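Local atomic coordinates of peroxiredoxin (Clostridioides difficile, PDB entry 6TSB), a protein that probably reduces hydroperoxides with its peroxiredoxin part and hydrolyses chitin with the glycosyl hydrolase family 18 domain that makes up this chain. Residues V57-E63 / K92-G98; A109-R115 / N157-L161; F118-N123 / A164-I169; E286-D290 / Y308-L312. All blocks are in the same frame, centred on the assembly; numbering follows the deposited sequence.

Contact 1: residues V57-E63 / K92-G98; sequences VIFAFAE and KVIVAIG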
loop_
_atom_site.group_PDB
_atom_site.type_symbol
_atom_site.label_atom_id
_atom_site.label_comp_id
_atom_site.label_asym_id
_atom_site.label_seq_id
_atom_site.Cartn_x
_atom_site.Cartn_y
_atom_site.Cartn_z
ATOM N N VAL A 57 -10.205 -15.895 -25.705
ATOM C CA VAL A 57 -11.444 -15.305 -25.135
ATOM C C VAL A 57 -12.476 -16.432 -25.062
ATOM O O VAL A 57 -12.573 -17.266 -26.037
ATOM C CB VAL A 57 -11.954 -14.118 -25.979
ATOM C CG1 VAL A 57 -11.025 -12.932 -25.851
ATOM C CG2 VAL A 57 -12.132 -14.475 -27.447
ATOM N N ILE A 58 -13.204 -16.463 -23.955
ATOM C CA ILE A 58 -14.228 -17.504 -23.702
ATOM C C ILE A 58 -15.546 -16.756 -23.600
ATOM O O ILE A 58 -15.759 -16.107 -22.581
ATOM C CB ILE A 58 -13.926 -18.348 -22.444
ATOM C CG1 ILE A 58 -12.544 -19.002 -22.480
ATOM C CG2 ILE A 58 -15.008 -19.388 -22.269
ATOM C CD1 ILE A 58 -12.243 -19.903 -21.278
ATOM N N PHE A 59 -16.365 -16.830 -24.652
ATOM C CA PHE A 59 -17.731 -16.253 -24.664
ATOM C C PHE A 59 -18.592 -16.975 -23.626
ATOM O O PHE A 59 -18.724 -18.209 -23.694
ATOM C CB PHE A 59 -18.382 -16.377 -26.043
ATOM C CG PHE A 59 -19.800 -15.865 -26.047
ATOM C CD1 PHE A 59 -20.061 -14.500 -26.010
ATOM C CD2 PHE A 59 -20.874 -16.734 -26.054
ATOM C CE1 PHE A 59 -21.362 -14.019 -25.993
ATOM C CE2 PHE A 59 -22.177 -16.251 -26.026
ATOM C CZ PHE A 59 -22.418 -14.897 -25.985
ATOM N N ALA A 60 -19.233 -16.227 -22.741
ATOM C CA ALA A 60 -20.205 -16.765 -21.770
ATOM C C ALA A 60 -21.589 -16.115 -21.957
ATOM O O ALA A 60 -21.710 -14.892 -21.927
ATOM C CB ALA A 60 -19.638 -16.528 -20.398
ATOM N N PHE A 61 -22.652 -16.910 -22.144
ATOM C CA PHE A 61 -22.633 -18.366 -22.245
ATOM C C PHE A 61 -23.560 -18.859 -23.370
ATOM O O PHE A 61 -24.412 -18.124 -23.791
ATOM C CB PHE A 61 -23.200 -19.020 -20.981
ATOM C CG PHE A 61 -22.431 -18.799 -19.713
ATOM C CD1 PHE A 61 -21.294 -19.534 -19.450
ATOM C CD2 PHE A 61 -22.881 -17.906 -18.755
ATOM C CE1 PHE A 61 -20.598 -19.347 -18.263
ATOM C CE2 PHE A 61 -22.189 -17.727 -17.566
ATOM C CZ PHE A 61 -21.045 -18.451 -17.322
ATOM N N ALA A 62 -23.382 -20.084 -23.859
ATOM C CA ALA A 62 -24.465 -20.856 -24.509
ATOM C C ALA A 62 -25.265 -21.530 -23.386
ATOM O O ALA A 62 -24.681 -21.717 -22.303
ATOM C CB ALA A 62 -23.898 -21.838 -25.498
ATOM N N GLU A 63 -26.547 -21.840 -23.605
ATOM C CA GLU A 63 -27.404 -22.537 -22.613
ATOM C C GLU A 63 -28.056 -23.782 -23.246
ATOM O O GLU A 63 -27.882 -24.003 -24.473
ATOM C CB GLU A 63 -28.409 -21.552 -22.000
ATOM C CG GLU A 63 -27.793 -20.422 -21.173
ATOM C CD GLU A 63 -26.804 -20.783 -20.054
ATOM O OE1 GLU A 63 -26.639 -21.992 -19.735
ATOM O OE2 GLU A 63 -26.174 -19.843 -19.484
ATOM N N LYS A 92 -7.914 -17.211 -30.083
ATOM C CA LYS A 92 -8.775 -18.408 -29.939
ATOM C C LYS A 92 -10.092 -17.919 -29.348
ATOM O O LYS A 92 -10.049 -17.208 -28.306
ATOM C CB LYS A 92 -8.104 -19.480 -29.072
ATOM C CG LYS A 92 -7.052 -20.319 -29.789
ATOM C CD LYS A 92 -6.261 -21.215 -28.852
ATOM C CE LYS A 92 -5.663 -22.430 -29.529
ATOM N NZ LYS A 92 -4.300 -22.173 -30.043
ATOM N N VAL A 93 -11.198 -18.255 -30.013
ATOM C CA VAL A 93 -12.551 -17.890 -29.543
ATOM C C VAL A 93 -13.283 -19.174 -29.140
ATOM O O VAL A 93 -13.532 -20.057 -29.986
ATOM C CB VAL A 93 -13.306 -17.051 -30.588
ATOM C CG1 VAL A 93 -14.615 -16.552 -29.996
ATOM C CG2 VAL A 93 -12.458 -15.884 -31.099
ATOM N N ILE A 94 -13.663 -19.217 -27.878
ATOM C CA ILE A 94 -14.249 -20.399 -27.215
ATOM C C ILE A 94 -15.629 -19.970 -26.765
ATOM O O ILE A 94 -15.749 -18.804 -26.347
ATOM C CB ILE A 94 -13.379 -20.828 -26.016
ATOM C CG1 ILE A 94 -11.901 -20.954 -26.385
ATOM C CG2 ILE A 94 -13.908 -22.108 -25.369
ATOM C CD1 ILE A 94 -11.646 -21.877 -27.530
ATOM N N VAL A 95 -16.588 -20.898 -26.788
ATOM C CA VAL A 95 -17.906 -20.722 -26.129
ATOM C C VAL A 95 -17.966 -21.645 -24.915
ATOM O O VAL A 95 -17.704 -22.869 -25.011
ATOM C CB VAL A 95 -19.083 -20.958 -27.092
ATOM C CG1 VAL A 95 -20.414 -20.978 -26.356
ATOM C CG2 VAL A 95 -19.116 -19.905 -28.194
ATOM N N ALA A 96 -18.354 -21.038 -23.815
ATOM C CA ALA A 96 -18.677 -21.702 -22.554
ATOM C C ALA A 96 -20.173 -21.999 -22.553
ATOM O O ALA A 96 -20.981 -21.080 -22.848
ATOM C CB ALA A 96 -18.280 -20.834 -21.396
ATOM N N ILE A 97 -20.501 -23.250 -22.242
ATOM C CA ILE A 97 -21.892 -23.733 -22.092
ATOM C C ILE A 97 -22.110 -23.888 -20.603
ATOM O O ILE A 97 -21.342 -24.643 -19.989
ATOM C CB ILE A 97 -22.065 -25.053 -22.839
ATOM C CG1 ILE A 97 -21.742 -24.936 -24.330
ATOM C CG2 ILE A 97 -23.460 -25.611 -22.615
ATOM C CD1 ILE A 97 -21.659 -26.284 -25.040
ATOM N N GLY A 98 -23.061 -23.168 -20.030
ATOM C CA GLY A 98 -23.531 -23.454 -18.668
ATOM C C GLY A 98 -23.369 -22.260 -17.761
ATOM O O GLY A 98 -23.884 -21.183 -18.120
#
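Val57 opens the pairing: its N donates to Lys92 O at 2.9 Å, and its O accepts from Ile94 N. Its CG2 lies beside Val93 CG2, 3.9 Å away. Ile58 faces the other way, and its CG2, anti to the backbone N, reaches Ala96 CB. Phe59 N donates to Ile94 O at 2.7 Å, and Phe59 O takes Ala96 N. These are neighbouring parallel strands of the family 18 TIM barrel. Val57 and Phe59 face helix 75-83, while Ile94 and Ala96 touch Asp135 on strand 133-137. Phe59 O and Ala62 N both bond to Ala96, so this strand fits in an extra residue, as in a beta bulge; the peptide before Phe61 is cis. The Phe61 ring is sandwiched between Ala60 CB, 3.5 Å above one face, and Gly98 O over the other. Pairing resumes at Ala62, whose N donates to Ala96 O at 2.8 Å and whose CB meets Val95 CG1. Glu63 bends at chi2 (-52°), bringing OE2 to Gly98 O at 3.0 Å, two acceptors without a hydrogen bond.

Contact 2: residues A109-R115 / N157-L161; sequences ALTPTSR and NFTLL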
loop_
_atom_site.group_PDB
_atom_site.type_symbol
_atom_site.label_atom_id
_atom_site.label_comp_id
_atom_site.label_asym_id
_atom_site.label_seq_id
_atom_site.Cartn_x
_atom_site.Cartn_y
_atom_site.Cartn_z
ATOM N N ALA A 109 -26.028 -35.892 -19.864
ATOM C CA ALA A 109 -24.918 -36.836 -19.617
ATOM C C ALA A 109 -25.459 -38.257 -19.438
ATOM O O ALA A 109 -24.614 -39.183 -19.492
ATOM C CB ALA A 109 -24.107 -36.399 -18.417
ATOM N N LEU A 110 -26.775 -38.434 -19.242
ATOM C CA LEU A 110 -27.356 -39.681 -18.644
ATOM C C LEU A 110 -27.262 -40.914 -19.563
ATOM O O LEU A 110 -26.979 -41.992 -19.020
ATOM C CB LEU A 110 -28.792 -39.425 -18.191
ATOM C CG LEU A 110 -29.374 -40.451 -17.204
ATOM C CD1 LEU A 110 -28.351 -40.918 -16.177
ATOM C CD2 LEU A 110 -30.594 -39.879 -16.490
ATOM N N THR A 111 -27.428 -40.805 -20.890
ATOM C CA THR A 111 -27.566 -41.987 -21.801
ATOM C C THR A 111 -26.598 -41.879 -22.974
ATOM O O THR A 111 -26.086 -40.813 -23.245
ATOM C CB THR A 111 -28.997 -42.113 -22.331
ATOM O OG1 THR A 111 -29.186 -41.145 -23.364
ATOM C CG2 THR A 111 -30.045 -41.881 -21.265
ATOM N N PRO A 112 -26.332 -42.969 -23.725
ATOM C CA PRO A 112 -25.575 -42.863 -24.979
ATOM C C PRO A 112 -26.254 -41.929 -26.000
ATOM O O PRO A 112 -25.538 -41.347 -26.839
ATOM C CB PRO A 112 -25.525 -44.309 -25.507
ATOM C CG PRO A 112 -25.738 -45.162 -24.247
ATOM C CD PRO A 112 -26.714 -44.361 -23.406
ATOM N N THR A 113 -27.582 -41.751 -25.898
ATOM C CA THR A 113 -28.364 -40.931 -26.861
ATOM C C THR A 113 -28.217 -39.445 -26.525
ATOM O O THR A 113 -27.713 -38.731 -27.367
ATOM C CB THR A 113 -29.817 -41.404 -26.957
ATOM O OG1 THR A 113 -29.734 -42.746 -27.440
ATOM C CG2 THR A 113 -30.641 -40.566 -27.906
ATOM N N SER A 114 -28.646 -39.007 -25.343
ATOM C CA SER A 114 -28.395 -37.646 -24.810
ATOM C C SER A 114 -26.922 -37.234 -25.074
ATOM O O SER A 114 -26.693 -36.142 -25.590
ATOM C CB SER A 114 -28.778 -37.578 -23.344
ATOM O OG SER A 114 -27.952 -38.425 -22.533
ATOM N N ARG A 115 -25.948 -38.103 -24.803
ATOM C CA ARG A 115 -24.499 -37.781 -24.919
ATOM C C ARG A 115 -24.148 -37.568 -26.398
ATOM O O ARG A 115 -23.422 -36.616 -26.687
ATOM C CB ARG A 115 -23.620 -38.857 -24.253
ATOM C CG ARG A 115 -23.725 -38.873 -22.726
ATOM C CD ARG A 115 -22.682 -39.717 -22.011
ATOM N NE ARG A 115 -22.713 -41.134 -22.371
ATOM C CZ ARG A 115 -23.368 -42.083 -21.700
ATOM N NH1 ARG A 115 -24.080 -41.793 -20.624
ATOM N NH2 ARG A 115 -23.347 -43.327 -22.136
ATOM N N ASN A 157 -20.574 -40.101 -15.572
ATOM C CA ASN A 157 -21.298 -39.698 -16.802
ATOM C C ASN A 157 -20.549 -38.518 -17.432
ATOM O O ASN A 157 -20.428 -38.508 -18.685
ATOM C CB ASN A 157 -22.782 -39.414 -16.523
ATOM C CG ASN A 157 -23.627 -40.673 -16.347
ATOM O OD1 ASN A 157 -23.156 -41.803 -16.564
ATOM N ND2 ASN A 157 -24.865 -40.485 -15.896
ATOM N N PHE A 158 -20.018 -37.604 -16.602
ATOM C CA PHE A 158 -19.275 -36.424 -17.094
ATOM C C PHE A 158 -18.159 -36.892 -18.022
ATOM O O PHE A 158 -17.970 -36.334 -19.105
ATOM C CB PHE A 158 -18.786 -35.572 -15.923
ATOM C CG PHE A 158 -18.188 -34.221 -16.261
ATOM C CD1 PHE A 158 -18.615 -33.495 -17.371
ATOM C CD2 PHE A 158 -17.231 -33.646 -15.426
ATOM C CE1 PHE A 158 -18.091 -32.242 -17.643
ATOM C CE2 PHE A 158 -16.711 -32.387 -15.701
ATOM C CZ PHE A 158 -17.143 -31.693 -16.809
ATOM N N THR A 159 -17.435 -37.924 -17.637
ATOM C CA THR A 159 -16.272 -38.410 -18.423
ATOM C C THR A 159 -16.744 -38.889 -19.795
ATOM O O THR A 159 -15.997 -38.731 -20.816
ATOM C CB THR A 159 -15.571 -39.563 -17.693
ATOM O OG1 THR A 159 -15.318 -39.155 -16.346
ATOM C CG2 THR A 159 -14.296 -39.998 -18.380
ATOM N N LEU A 160 -17.891 -39.565 -19.820
ATOM C CA LEU A 160 -18.446 -40.142 -21.077
ATOM C C LEU A 160 -18.985 -38.985 -21.944
ATOM O O LEU A 160 -18.788 -38.986 -23.165
ATOM C CB LEU A 160 -19.510 -41.192 -20.725
ATOM C CG LEU A 160 -19.016 -42.437 -19.967
ATOM C CD1 LEU A 160 -20.192 -43.172 -19.336
ATOM C CD2 LEU A 160 -18.212 -43.393 -20.851
ATOM N N LEU A 161 -19.574 -37.970 -21.334
ATOM C CA LEU A 161 -20.016 -36.784 -22.101
ATOM C C LEU A 161 -18.797 -36.154 -22.797
ATOM O O LEU A 161 -18.842 -35.917 -24.009
ATOM C CB LEU A 161 -20.690 -35.812 -21.134
ATOM C CG LEU A 161 -21.207 -34.542 -21.791
ATOM C CD1 LEU A 161 -22.239 -34.887 -22.845
ATOM C CD2 LEU A 161 -21.789 -33.600 -20.751
HETATM O O HOH W 1 -24.647 -43.490 -18.301
#
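A single water ties Leu110, Arg115 and Asn157 together. It donates to Asn157 OD1 at 2.8 Å and to Leu110 O, and it accepts from Arg115 NH1. That same NH1 also donates to Ala109 O at 2.9 Å. This second bond is nearly straight (167°), and the acceptor lies close to the guanidinium plane. Two bonds on NH1 help to fix the rotation of the group. The arginine chain bends at chi3 (-60°) and lies across the side of helix 154-169. One guanidinium face has Thr111 O over its centre, 3.3 Å above the plane. Leu160 covers the opposite face with CD1, and its CB comes within 3.6 Å of Arg115 NE. The guanidinium and Asn157 amide planes stand 37° apart, and the water bridges Arg115 NH1 and Asn157 OD1, which are 4.2 Å apart. Next to this polar patch, Ala109 CB abuts Asn157 CB at 3.8 Å. Leu110 CD1 approaches Asn157 ND2 at 3.5 Å. Trp138 also borders Ala109. Thr111 is the N-cap of helix 112-128. Ser114 N donates to Thr111 OG1, and Thr111 N donates back to Ser114 OG at 2.9 Å. This reciprocal pair is a capping box, set where two adjacent outer helices of the TIM barrel meet.

Contact 3: residues F118-N123 / A164-I169; sequences FARQVN and AIRDVI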
loop_
_atom_site.group_PDB
_atom_site.type_symbol
_atom_site.label_atom_id
_atom_site.label_comp_id
_atom_site.label_asym_id
_atom_site.label_seq_id
_atom_site.Cartn_x
_atom_site.Cartn_y
_atom_site.Cartn_z
ATOM N N PHE A 118 -25.961 -34.203 -27.482
ATOM C CA PHE A 118 -25.211 -33.037 -26.955
ATOM C C PHE A 118 -23.949 -32.825 -27.783
ATOM O O PHE A 118 -23.739 -31.726 -28.249
ATOM C CB PHE A 118 -24.853 -33.213 -25.484
ATOM C CG PHE A 118 -24.401 -31.935 -24.828
ATOM C CD1 PHE A 118 -25.314 -31.079 -24.244
ATOM C CD2 PHE A 118 -23.060 -31.587 -24.804
ATOM C CE1 PHE A 118 -24.895 -29.900 -23.654
ATOM C CE2 PHE A 118 -22.643 -30.405 -24.207
ATOM C CZ PHE A 118 -23.563 -29.568 -23.637
ATOM N N ALA A 119 -23.130 -33.863 -27.946
ATOM C CA ALA A 119 -21.867 -33.732 -28.682
ATOM C C ALA A 119 -22.186 -33.182 -30.076
ATOM O O ALA A 119 -21.557 -32.207 -30.421
ATOM C CB ALA A 119 -21.119 -35.035 -28.746
ATOM N N ARG A 120 -23.113 -33.795 -30.821
ATOM C CA ARG A 120 -23.477 -33.405 -32.214
ATOM C C ARG A 120 -23.767 -31.894 -32.244
ATOM O O ARG A 120 -23.343 -31.239 -33.189
ATOM C CB ARG A 120 -24.688 -34.202 -32.738
ATOM C CG ARG A 120 -24.915 -34.135 -34.252
ATOM C CD ARG A 120 -26.229 -34.737 -34.793
ATOM N NE ARG A 120 -27.371 -34.519 -33.883
ATOM C CZ ARG A 120 -28.076 -33.384 -33.745
ATOM N NH1 ARG A 120 -27.822 -32.323 -34.494
ATOM N NH2 ARG A 120 -29.049 -33.308 -32.855
ATOM N N GLN A 121 -24.477 -31.366 -31.246
ATOM C CA GLN A 121 -24.891 -29.949 -31.230
ATOM C C GLN A 121 -23.681 -29.063 -30.919
ATOM O O GLN A 121 -23.637 -27.922 -31.399
ATOM C CB GLN A 121 -25.973 -29.760 -30.179
ATOM C CG GLN A 121 -27.228 -30.539 -30.509
ATOM C CD GLN A 121 -28.443 -29.856 -29.945
ATOM O OE1 GLN A 121 -28.620 -28.647 -30.065
ATOM N NE2 GLN A 121 -29.299 -30.643 -29.331
ATOM N N VAL A 122 -22.752 -29.558 -30.100
ATOM C CA VAL A 122 -21.491 -28.823 -29.802
ATOM C C VAL A 122 -20.742 -28.656 -31.122
ATOM O O VAL A 122 -20.306 -27.538 -31.434
ATOM C CB VAL A 122 -20.658 -29.542 -28.727
ATOM C CG1 VAL A 122 -19.247 -28.989 -28.633
ATOM C CG2 VAL A 122 -21.366 -29.464 -27.376
ATOM N N ASN A 123 -20.616 -29.732 -31.885
ATOM C CA ASN A 123 -19.806 -29.723 -33.124
ATOM C C ASN A 123 -20.514 -28.827 -34.139
ATOM O O ASN A 123 -19.831 -28.181 -34.941
ATOM C CB ASN A 123 -19.594 -31.130 -33.651
ATOM C CG ASN A 123 -18.660 -31.163 -34.837
ATOM O OD1 ASN A 123 -19.049 -31.590 -35.919
ATOM N ND2 ASN A 123 -17.453 -30.670 -34.654
ATOM N N ALA A 164 -17.613 -38.192 -25.623
ATOM C CA ALA A 164 -18.545 -38.030 -26.766
ATOM C C ALA A 164 -18.268 -36.704 -27.487
ATOM O O ALA A 164 -18.182 -36.736 -28.719
ATOM C CB ALA A 164 -19.974 -38.146 -26.301
ATOM N N ILE A 165 -18.035 -35.608 -26.758
ATOM C CA ILE A 165 -17.670 -34.295 -27.374
ATOM C C ILE A 165 -16.329 -34.421 -28.113
ATOM O O ILE A 165 -16.240 -34.089 -29.321
ATOM C CB ILE A 165 -17.675 -33.196 -26.308
ATOM C CG1 ILE A 165 -19.030 -33.132 -25.596
ATOM C CG2 ILE A 165 -17.285 -31.884 -26.955
ATOM C CD1 ILE A 165 -19.125 -32.148 -24.459
ATOM N N ARG A 166 -15.309 -34.942 -27.451
ATOM C CA ARG A 166 -13.967 -35.053 -28.089
ATOM C C ARG A 166 -14.020 -35.935 -29.347
ATOM O O ARG A 166 -13.257 -35.637 -30.334
ATOM C CB ARG A 166 -12.931 -35.586 -27.093
ATOM C CG ARG A 166 -11.552 -35.827 -27.705
ATOM C CD ARG A 166 -10.930 -34.568 -28.278
ATOM N NE ARG A 166 -10.444 -33.692 -27.208
ATOM C CZ ARG A 166 -10.002 -32.444 -27.368
ATOM N NH1 ARG A 166 -9.997 -31.871 -28.564
ATOM N NH2 ARG A 166 -9.580 -31.767 -26.317
ATOM N N ASP A 167 -14.801 -37.023 -29.307
ATOM C CA ASP A 167 -14.923 -37.986 -30.441
ATOM C C ASP A 167 -15.419 -37.218 -31.686
ATOM O O ASP A 167 -14.874 -37.438 -32.770
ATOM C CB ASP A 167 -15.792 -39.207 -30.080
ATOM C CG ASP A 167 -15.159 -40.254 -29.149
ATOM O OD1 ASP A 167 -13.945 -40.108 -28.805
ATOM O OD2 ASP A 167 -15.885 -41.224 -28.756
ATOM N N VAL A 168 -16.364 -36.288 -31.525
ATOM C CA VAL A 168 -16.995 -35.539 -32.661
ATOM C C VAL A 168 -16.123 -34.337 -33.074
ATOM O O VAL A 168 -15.851 -34.233 -34.261
ATOM C CB VAL A 168 -18.454 -35.156 -32.319
ATOM C CG1 VAL A 168 -19.099 -34.247 -33.339
ATOM C CG2 VAL A 168 -19.307 -36.407 -32.175
ATOM N N ILE A 169 -15.679 -33.472 -32.152
ATOM C CA ILE A 169 -15.043 -32.170 -32.530
ATOM C C ILE A 169 -13.616 -32.397 -33.009
ATOM O O ILE A 169 -13.145 -31.538 -33.760
ATOM C CB ILE A 169 -15.095 -31.129 -31.402
ATOM C CG1 ILE A 169 -14.105 -31.452 -30.276
ATOM C CG2 ILE A 169 -16.527 -30.968 -30.918
ATOM C CD1 ILE A 169 -13.991 -30.391 -29.208
HETATM O O HOH W 2 -15.109 -29.557 -35.288
#
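The Phe118 ring meets Ile165 at its edge: Ile165 CD1 lies near the ring plane, 3.9 Å from Phe118 CE2. Phe118 CG is anti to the backbone N (chi1 -166°), which carries the ring toward the barrel sheet, where it also touches Leu70 and Ile97. The other flat group is the Asn123 amide. Its ND2 passes alongside Ile169, 3.5 Å from Ile169 CA. Between these two ends the helices come close at Ala119. Its small CB sits against the backbone of the other helix, 3.4 Å from Ala164 O. The short axes cross at -42° and approach to 8.4 Å. Val122 completes the inner row. Its CG1 meets both Ile165 CG2, at 3.9 Å, and Ile169 CG2, at 4.1 Å. Val122 and Ile165 then reach Ile134 and Ile136 of strand 133-137, so the pair of helices covers part of the outside of the TIM barrel. At the far end a water joins the helices, accepting weakly from Asn123 ND2 and donating to Ile169 O at 3.2 Å. No direct hydrogen bond crosses the interface. The contact therefore rests mainly on apolar packing, with one weak water-mediated polar link at the end.

Contact 4: residues E286-D290 / Y308-L312; sequences EYRFD and YDDAL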
loop_
_atom_site.group_PDB
_atom_site.type_symbol
_atom_site.label_atom_id
_atom_site.label_comp_id
_atom_site.label_asym_id
_atom_site.label_seq_id
_atom_site.Cartn_x
_atom_site.Cartn_y
_atom_site.Cartn_z
ATOM N N GLU A 286 -3.612 8.940 -6.345
ATOM C CA GLU A 286 -3.090 7.556 -6.277
ATOM C C GLU A 286 -1.892 7.536 -5.320
ATOM O O GLU A 286 -1.024 8.430 -5.426
ATOM C CB GLU A 286 -2.777 7.076 -7.696
ATOM C CG GLU A 286 -3.067 5.600 -7.911
ATOM C CD GLU A 286 -3.763 5.247 -9.212
ATOM O OE1 GLU A 286 -4.220 6.167 -9.929
ATOM O OE2 GLU A 286 -3.858 4.044 -9.495
ATOM N N TYR A 287 -1.877 6.564 -4.408
ATOM C CA TYR A 287 -0.803 6.317 -3.414
ATOM C C TYR A 287 0.364 5.599 -4.106
ATOM O O TYR A 287 0.130 4.550 -4.748
ATOM C CB TYR A 287 -1.372 5.509 -2.249
ATOM C CG TYR A 287 -0.381 5.175 -1.170
ATOM C CD1 TYR A 287 0.499 4.113 -1.319
ATOM C CD2 TYR A 287 -0.323 5.911 0.006
ATOM C CE1 TYR A 287 1.395 3.775 -0.317
ATOM C CE2 TYR A 287 0.584 5.599 1.010
ATOM C CZ TYR A 287 1.447 4.525 0.850
ATOM O OH TYR A 287 2.345 4.191 1.827
ATOM N N ARG A 288 1.574 6.166 -3.999
ATOM C CA ARG A 288 2.852 5.599 -4.522
ATOM C C ARG A 288 3.895 5.563 -3.395
ATOM O O ARG A 288 3.733 6.299 -2.385
ATOM C CB ARG A 288 3.375 6.433 -5.697
ATOM C CG ARG A 288 2.459 6.485 -6.910
ATOM C CD ARG A 288 2.568 5.234 -7.755
ATOM N NE ARG A 288 1.451 5.119 -8.686
ATOM C CZ ARG A 288 1.453 5.528 -9.953
ATOM N NH1 ARG A 288 2.525 6.100 -10.480
ATOM N NH2 ARG A 288 0.366 5.368 -10.689
ATOM N N PHE A 289 4.931 4.740 -3.550
ATOM C CA PHE A 289 6.027 4.560 -2.554
ATOM C C PHE A 289 7.395 4.474 -3.263
ATOM O O PHE A 289 7.610 3.672 -4.225
ATOM C CB PHE A 289 5.760 3.368 -1.618
ATOM C CG PHE A 289 6.431 3.499 -0.277
ATOM C CD1 PHE A 289 7.772 3.187 -0.128
ATOM C CD2 PHE A 289 5.740 3.998 0.814
ATOM C CE1 PHE A 289 8.399 3.342 1.096
ATOM C CE2 PHE A 289 6.366 4.163 2.040
ATOM C CZ PHE A 289 7.695 3.836 2.179
ATOM N N ASP A 290 8.325 5.304 -2.783
ATOM C CA ASP A 290 9.762 5.258 -3.140
ATOM C C ASP A 290 10.437 4.360 -2.105
ATOM O O ASP A 290 10.552 4.781 -0.949
ATOM C CB ASP A 290 10.318 6.676 -3.215
ATOM C CG ASP A 290 11.614 6.808 -3.982
ATOM O OD1 ASP A 290 12.388 5.809 -4.015
ATOM O OD2 ASP A 290 11.836 7.918 -4.546
ATOM N N TYR A 308 4.701 13.354 1.945
ATOM C CA TYR A 308 4.350 13.349 3.384
ATOM C C TYR A 308 5.014 12.134 4.021
ATOM O O TYR A 308 5.812 11.489 3.324
ATOM C CB TYR A 308 2.830 13.406 3.563
ATOM C CG TYR A 308 2.047 12.211 3.082
ATOM C CD1 TYR A 308 1.876 11.965 1.728
ATOM C CD2 TYR A 308 1.435 11.346 3.978
ATOM C CE1 TYR A 308 1.157 10.865 1.273
ATOM C CE2 TYR A 308 0.695 10.256 3.543
ATOM C CZ TYR A 308 0.557 10.012 2.184
ATOM O OH TYR A 308 -0.151 8.935 1.736
ATOM N N ASP A 309 4.733 11.902 5.304
ATOM C CA ASP A 309 5.090 10.695 6.089
ATOM C C ASP A 309 3.797 9.989 6.571
ATOM O O ASP A 309 2.857 10.655 7.112
ATOM C CB ASP A 309 6.021 11.075 7.248
ATOM C CG ASP A 309 7.457 11.360 6.818
ATOM O OD1 ASP A 309 7.690 12.362 6.084
ATOM O OD2 ASP A 309 8.336 10.552 7.188
ATOM N N ASP A 310 3.738 8.669 6.392
ATOM C CA ASP A 310 2.615 7.814 6.872
ATOM C C ASP A 310 3.200 6.861 7.909
ATOM O O ASP A 310 4.318 7.143 8.391
ATOM C CB ASP A 310 1.907 7.112 5.711
ATOM C CG ASP A 310 2.751 6.056 5.015
ATOM O OD1 ASP A 310 3.960 5.921 5.363
ATOM O OD2 ASP A 310 2.195 5.376 4.121
ATOM N N ALA A 311 2.494 5.785 8.226
ATOM C CA ALA A 311 2.828 4.895 9.361
ATOM C C ALA A 311 4.127 4.110 9.081
ATOM O O ALA A 311 4.887 3.780 10.048
ATOM C CB ALA A 311 1.669 3.974 9.592
ATOM N N LEU A 312 4.331 3.764 7.809
ATOM C CA LEU A 312 5.483 2.964 7.328
ATOM C C LEU A 312 6.753 3.834 7.364
ATOM O O LEU A 312 7.724 3.414 8.019
ATOM C CB LEU A 312 5.216 2.443 5.913
ATOM C CG LEU A 312 6.393 1.698 5.286
ATOM C CD1 LEU A 312 6.718 0.444 6.105
ATOM C CD2 LEU A 312 6.145 1.376 3.808
#
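Tyr287 and Phe289 reach from strand 286-290 to the start of helix 311-323, which is capped by Asp310. The strand is an outer member of a three-stranded antiparallel sheet. In sequence, sheet and helix start fall between strands 254-264 and 328-332, consistent with the alpha+beta insertion of many family 18 chitinases. The tight part is buried and apolar. Leu312 CD2 rests obliquely on the Phe289 ring, 3.3 Å from both CE2 and CZ. Phe367 of the second subunit packs on Leu312 as well, so this part also belongs to the subunit interface. The more open side lies around Tyr287, which is partly exposed. Here a short polar bond joins the segments: Tyr287 OH donates to Asp310 OD2 at 2.6 Å. The hydroxyl comes from the syn side, 18° out of the carboxylate plane, and the ring and carboxylate planes are 28° apart. Tyr308 OH touches the same ring only at its edge, 3.5 Å from Tyr287 CD2. Asp310 CG lies between the backbone N and the carbonyl carbon (chi1 68°), turning the carboxylate toward both the strand and the helix start. The two oxygens split the work. OD2 takes Tyr287 and, weakly, Tyr364 OH, while Asp310 OD1 accepts from Ser313 N and, weakly, from Leu312 N at 3.3 Å.

Contacts 1, 2 and 3 build one side of the TIM barrel. Contacts 2 and 3 share the same two helices, with centres 11 Å apart. Leu161 of contact 2 touches Phe118 of contact 3. Contact 3 meets contact 1 where Ile97 CD1 packs on Val122 CG2 at 4.0 Å, so strand and outer helix are layered. Phe61 of contact 1 touches Asp137, and its side chain lies about 8 Å from a bound PEG. Asp135 and Asp137 belong to the DxxDxDxE signature of family 18, so contact 1 probably borders the active site. Contact 4 is remote, its centre 43 Å from that of contact 1. Ala60 packs on Trp332 of the second subunit, and contact 4 also touches that subunit, consistent with intertwined chains.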